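Local coordinates for protein glycine cleavage system transcriptional repressor, putative (Vibrio cholerae, PDB 1U8S) that probably represses transcription of the glycine cleavage system genes, using paired ACT domains of the kind that often sense small molecules such as amino acids, at the interface of chains A and B. Coordinates in Å, arbitrary orientation; residue numbers count along the deposited sequence, not the author numbering. Chains: chain A/B, glycine cleavage system transcriptional repressor, putative.

Contacts 1 and 2 lie about 12 Å apart, measured between the centres of their C-alpha atoms, within one interface between chains A and B. Contact 1 sets helix 106-116 of chain A against helix 19-28 of chain B, and contact 2 sets strand 123-129 of chain A beside strand 33-42 of chain B. The same two ACT domains, the second of one chain and the first of the other, thus meet through both a helix and a strand. A:Phe42 joins contact 2 from its own chain's first domain. Two-fold symmetry repeats both contacts with the chains exchanged, as suits a domain-swapped dimer.

Contact 1: the interface of chains A and B. Residues chain A 103, 107-108, 111; chain B 24-25, 28-29.
A:Glu108, near the start of helix 106-116, reaches over helix 19-28 of chain B and ends at B:Gln29. Its course shows how one bent side chain can serve two kinds of contact. From CB the chain leaves with CG beside the backbone N (chi1 -50°), and CG rests 3.6 Å from CB of B:Arg25, carbon on carbon. A bend at chi2 then turns the carboxylate along the partner helix, where CD and OE1 pass B:Thr28, the two side chains running in opposite directions. At the tip, OE2 of A:Glu108 accepts a nearly straight hydrogen bond of 3.0 Å from the amide NE2 of B:Gln29. The donor comes to the anti side of the carboxylate, and the bond lies close to the plane of the amide, which is turned 45° from the carboxylate. NE2 of B:Gln29 also lies 3.5 Å above the guanidinium plane of B:Arg25, towards its rim; that group does not touch OE2, though its opposite charge may favour the carboxylate weakly.

At the same end of the partner helix, A:Lys103 lays CE 3.5 Å from CB of B:Thr28 and gives a 3.1 Å hydrogen bond from its amine NZ to the carbonyl O of that residue. The B:Thr28 hydroxyl OG1 is turned inward, donating to B:Val24 O at 2.7 Å within its own helix. That leaves CG2 to face A:Thr107, whose own CG2 lies 3.8 Å from CG2 of B:Val24. Two polar ties gather at the C-terminal end of helix 19-28, and a small apolar seam runs from there back along the helix to B:Val24, pairing the helices and helping to hold the domains of different chains together.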
loop_
_atom_site.group_PDB
_atom_site.type_symbol
_atom_site.label_atom_id
_atom_site.label_comp_id
_atom_site.label_asym_id
_atom_site.label_seq_id
_atom_site.Cartn_x
_atom_site.Cartn_y
_atom_site.Cartn_z
ATOM N N LYS A 103 9.080 -19.166 14.745
ATOM C CA LYS A 103 8.834 -18.562 13.437
ATOM C C LYS A 103 8.058 -19.554 12.558
ATOM O O LYS A 103 7.043 -19.210 11.948
ATOM C CB LYS A 103 10.186 -18.205 12.784
ATOM C CG LYS A 103 10.144 -17.192 11.631
ATOM C CD LYS A 103 9.491 -17.743 10.362
ATOM C CE LYS A 103 9.506 -16.715 9.227
ATOM N NZ LYS A 103 10.891 -16.332 8.811
ATOM N N THR A 107 3.136 -17.464 10.129
ATOM C CA THR A 107 2.519 -16.455 9.283
ATOM C C THR A 107 1.389 -16.973 8.391
ATOM O O THR A 107 0.276 -16.457 8.460
ATOM C CB THR A 107 3.563 -15.749 8.404
ATOM O OG1 THR A 107 4.591 -15.209 9.239
ATOM C CG2 THR A 107 2.918 -14.608 7.624
ATOM N N GLU A 108 1.651 -17.975 7.557
ATOM C CA GLU A 108 0.591 -18.486 6.687
ATOM C C GLU A 108 -0.689 -18.776 7.466
ATOM O O GLU A 108 -1.786 -18.609 6.945
ATOM C CB GLU A 108 1.007 -19.781 5.974
ATOM C CG GLU A 108 2.351 -19.748 5.279
ATOM C CD GLU A 108 3.499 -20.058 6.229
ATOM O OE1 GLU A 108 3.699 -19.293 7.200
ATOM O OE2 GLU A 108 4.197 -21.069 6.000
ATOM N N THR A 111 -2.726 -15.482 7.760
ATOM C CA THR A 111 -3.212 -14.937 6.505
ATOM C C THR A 111 -4.330 -15.856 6.041
ATOM O O THR A 111 -5.381 -15.394 5.611
ATOM C CB THR A 111 -2.097 -14.843 5.443
ATOM O OG1 THR A 111 -1.331 -16.049 5.429
ATOM C CG2 THR A 111 -1.189 -13.661 5.749
ATOM N N VAL B 24 3.598 -14.756 1.246
ATOM C CA VAL B 24 4.208 -14.652 2.569
ATOM C C VAL B 24 4.777 -16.006 2.962
ATOM O O VAL B 24 5.687 -16.104 3.787
ATOM C CB VAL B 24 3.187 -14.212 3.655
ATOM C CG1 VAL B 24 2.483 -12.943 3.222
ATOM C CG2 VAL B 24 2.192 -15.324 3.927
ATOM N N ARG B 25 4.221 -17.049 2.357
ATOM C CA ARG B 25 4.636 -18.419 2.620
ATOM C C ARG B 25 6.047 -18.613 2.091
ATOM O O ARG B 25 6.939 -19.078 2.800
ATOM C CB ARG B 25 3.663 -19.382 1.928
ATOM C CG ARG B 25 3.964 -20.856 2.102
ATOM C CD ARG B 25 2.882 -21.710 1.444
ATOM N NE ARG B 25 3.315 -23.096 1.306
ATOM C CZ ARG B 25 4.366 -23.475 0.585
ATOM N NH1 ARG B 25 5.089 -22.571 -0.067
ATOM N NH2 ARG B 25 4.701 -24.757 0.516
ATOM N N THR B 28 8.487 -16.104 4.167
ATOM C CA THR B 28 8.792 -16.521 5.532
ATOM C C THR B 28 9.504 -17.866 5.538
ATOM O O THR B 28 10.436 -18.070 6.318
ATOM C CB THR B 28 7.517 -16.628 6.391
ATOM O OG1 THR B 28 6.620 -17.571 5.796
ATOM C CG2 THR B 28 6.838 -15.275 6.496
ATOM N N GLN B 29 9.065 -18.772 4.662
ATOM C CA GLN B 29 9.670 -20.102 4.552
ATOM C C GLN B 29 11.056 -20.046 3.893
ATOM O O GLN B 29 11.702 -21.077 3.697
ATOM C CB GLN B 29 8.749 -21.051 3.763
ATOM C CG GLN B 29 7.584 -21.624 4.583
ATOM C CD GLN B 29 6.863 -22.773 3.880
ATOM O OE1 GLN B 29 7.494 -23.614 3.235
ATOM N NE2 GLN B 29 5.540 -22.822 4.018
#

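Contact 2: the interface of chains A and B. Residues chain A 42, 122-125; chain B 34, 36-37.
The hydroxyl of B:Ser37 meets the backbone of A:Leu124, a small example of a serine side chain standing in for a main-chain group where two strands come together. B:Ser37 OG donates a 2.7 Å hydrogen bond to A:Leu124 O, in the carbonyl plane and on a lone pair. The same oxygen lies 2.9 Å from A:Leu124 N, a bent and weak hydrogen bond, so one hydroxyl addresses both polar groups of a single residue. With chi1 at 64°, OG sits between its own backbone N and carbonyl carbon, which points it across to chain A.

This is the tight part of the contact. Close by, CG2 of B:Ile34 comes within 3.4 Å of A:Leu124 O, and B:Ile34 O lies 3.3 Å from CA of A:Ser125. Packing is looser between the longer branches: CD2 of A:Leu124 and CD1 of B:Ile34 are 4.2 Å apart, their side chains crossing at a slant. On the other flank A:Phe42 turns the CE1 corner of its ring toward B:Asp36, 3.5 Å from OD2 and with the ring plane 63° from the carboxylate. The other oxygen, OD1, takes a 2.7 Å hydrogen bond from B:Ser37 N, approached from above the carboxylate plane, which should help to steady the aspartate beside the ring.

In the fold, strand 33-42 of chain B lies between two parts of chain A, with strand 123-129 on one side and A:Phe42, at the end of chain A's own strand 33-42, on the other, near the middle of the dimer.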
loop_
_atom_site.group_PDB
_atom_site.type_symbol
_atom_site.label_atom_id
_atom_site.label_comp_id
_atom_site.label_asym_id
_atom_site.label_seq_id
_atom_site.Cartn_x
_atom_site.Cartn_y
_atom_site.Cartn_z
ATOM N N PHE A 42 10.061 2.383 1.594
ATOM C CA PHE A 42 10.664 1.210 2.210
ATOM C C PHE A 42 12.165 1.243 2.047
ATOM O O PHE A 42 12.670 1.335 0.928
ATOM C CB PHE A 42 10.132 -0.084 1.580
ATOM C CG PHE A 42 8.693 -0.384 1.907
ATOM C CD1 PHE A 42 8.116 0.088 3.082
ATOM C CD2 PHE A 42 7.929 -1.188 1.067
ATOM C CE1 PHE A 42 6.808 -0.234 3.418
ATOM C CE2 PHE A 42 6.618 -1.516 1.400
ATOM C CZ PHE A 42 6.062 -1.035 2.582
ATOM N N ALA A 122 -4.661 -5.097 4.863
ATOM C CA ALA A 122 -4.129 -3.878 4.277
ATOM C C ALA A 122 -2.617 -3.780 4.474
ATOM O O ALA A 122 -1.918 -3.173 3.661
ATOM C CB ALA A 122 -4.811 -2.679 4.898
ATOM N N SER A 123 -2.124 -4.389 5.552
ATOM C CA SER A 123 -0.709 -4.353 5.882
ATOM C C SER A 123 -0.334 -5.568 6.728
ATOM O O SER A 123 -1.155 -6.098 7.480
ATOM C CB SER A 123 -0.382 -3.053 6.637
ATOM O OG SER A 123 -1.102 -2.940 7.858
ATOM N N LEU A 124 0.920 -5.991 6.605
ATOM C CA LEU A 124 1.420 -7.157 7.318
ATOM C C LEU A 124 2.910 -7.089 7.573
ATOM O O LEU A 124 3.688 -6.788 6.667
ATOM C CB LEU A 124 1.152 -8.435 6.506
ATOM C CG LEU A 124 1.891 -9.713 6.937
ATOM C CD1 LEU A 124 1.228 -10.263 8.152
ATOM C CD2 LEU A 124 1.838 -10.773 5.847
ATOM N N SER A 125 3.293 -7.391 8.808
ATOM C CA SER A 125 4.688 -7.449 9.209
ATOM C C SER A 125 4.783 -8.731 10.017
ATOM O O SER A 125 3.932 -9.006 10.867
ATOM C CB SER A 125 5.085 -6.247 10.066
ATOM O OG SER A 125 4.281 -6.144 11.223
ATOM N N ILE B 34 9.382 -10.134 7.385
ATOM C CA ILE B 34 8.584 -9.169 6.658
ATOM C C ILE B 34 8.546 -7.927 7.538
ATOM O O ILE B 34 7.873 -7.907 8.573
ATOM C CB ILE B 34 7.163 -9.680 6.416
ATOM C CG1 ILE B 34 7.224 -10.971 5.597
ATOM C CG2 ILE B 34 6.359 -8.633 5.656
ATOM C CD1 ILE B 34 5.893 -11.652 5.436
ATOM N N ASP B 36 7.490 -4.812 6.617
ATOM C CA ASP B 36 6.236 -4.108 6.416
ATOM C C ASP B 36 5.696 -4.432 5.038
ATOM O O ASP B 36 6.407 -4.996 4.212
ATOM C CB ASP B 36 6.465 -2.599 6.541
ATOM C CG ASP B 36 5.177 -1.832 6.669
ATOM O OD1 ASP B 36 4.128 -2.475 6.911
ATOM O OD2 ASP B 36 5.211 -0.595 6.543
ATOM N N SER B 37 4.441 -4.078 4.783
ATOM C CA SER B 37 3.846 -4.355 3.486
ATOM C C SER B 37 2.562 -3.584 3.315
ATOM O O SER B 37 2.040 -3.004 4.266
ATOM C CB SER B 37 3.533 -5.850 3.345
ATOM O OG SER B 37 2.559 -6.257 4.287
#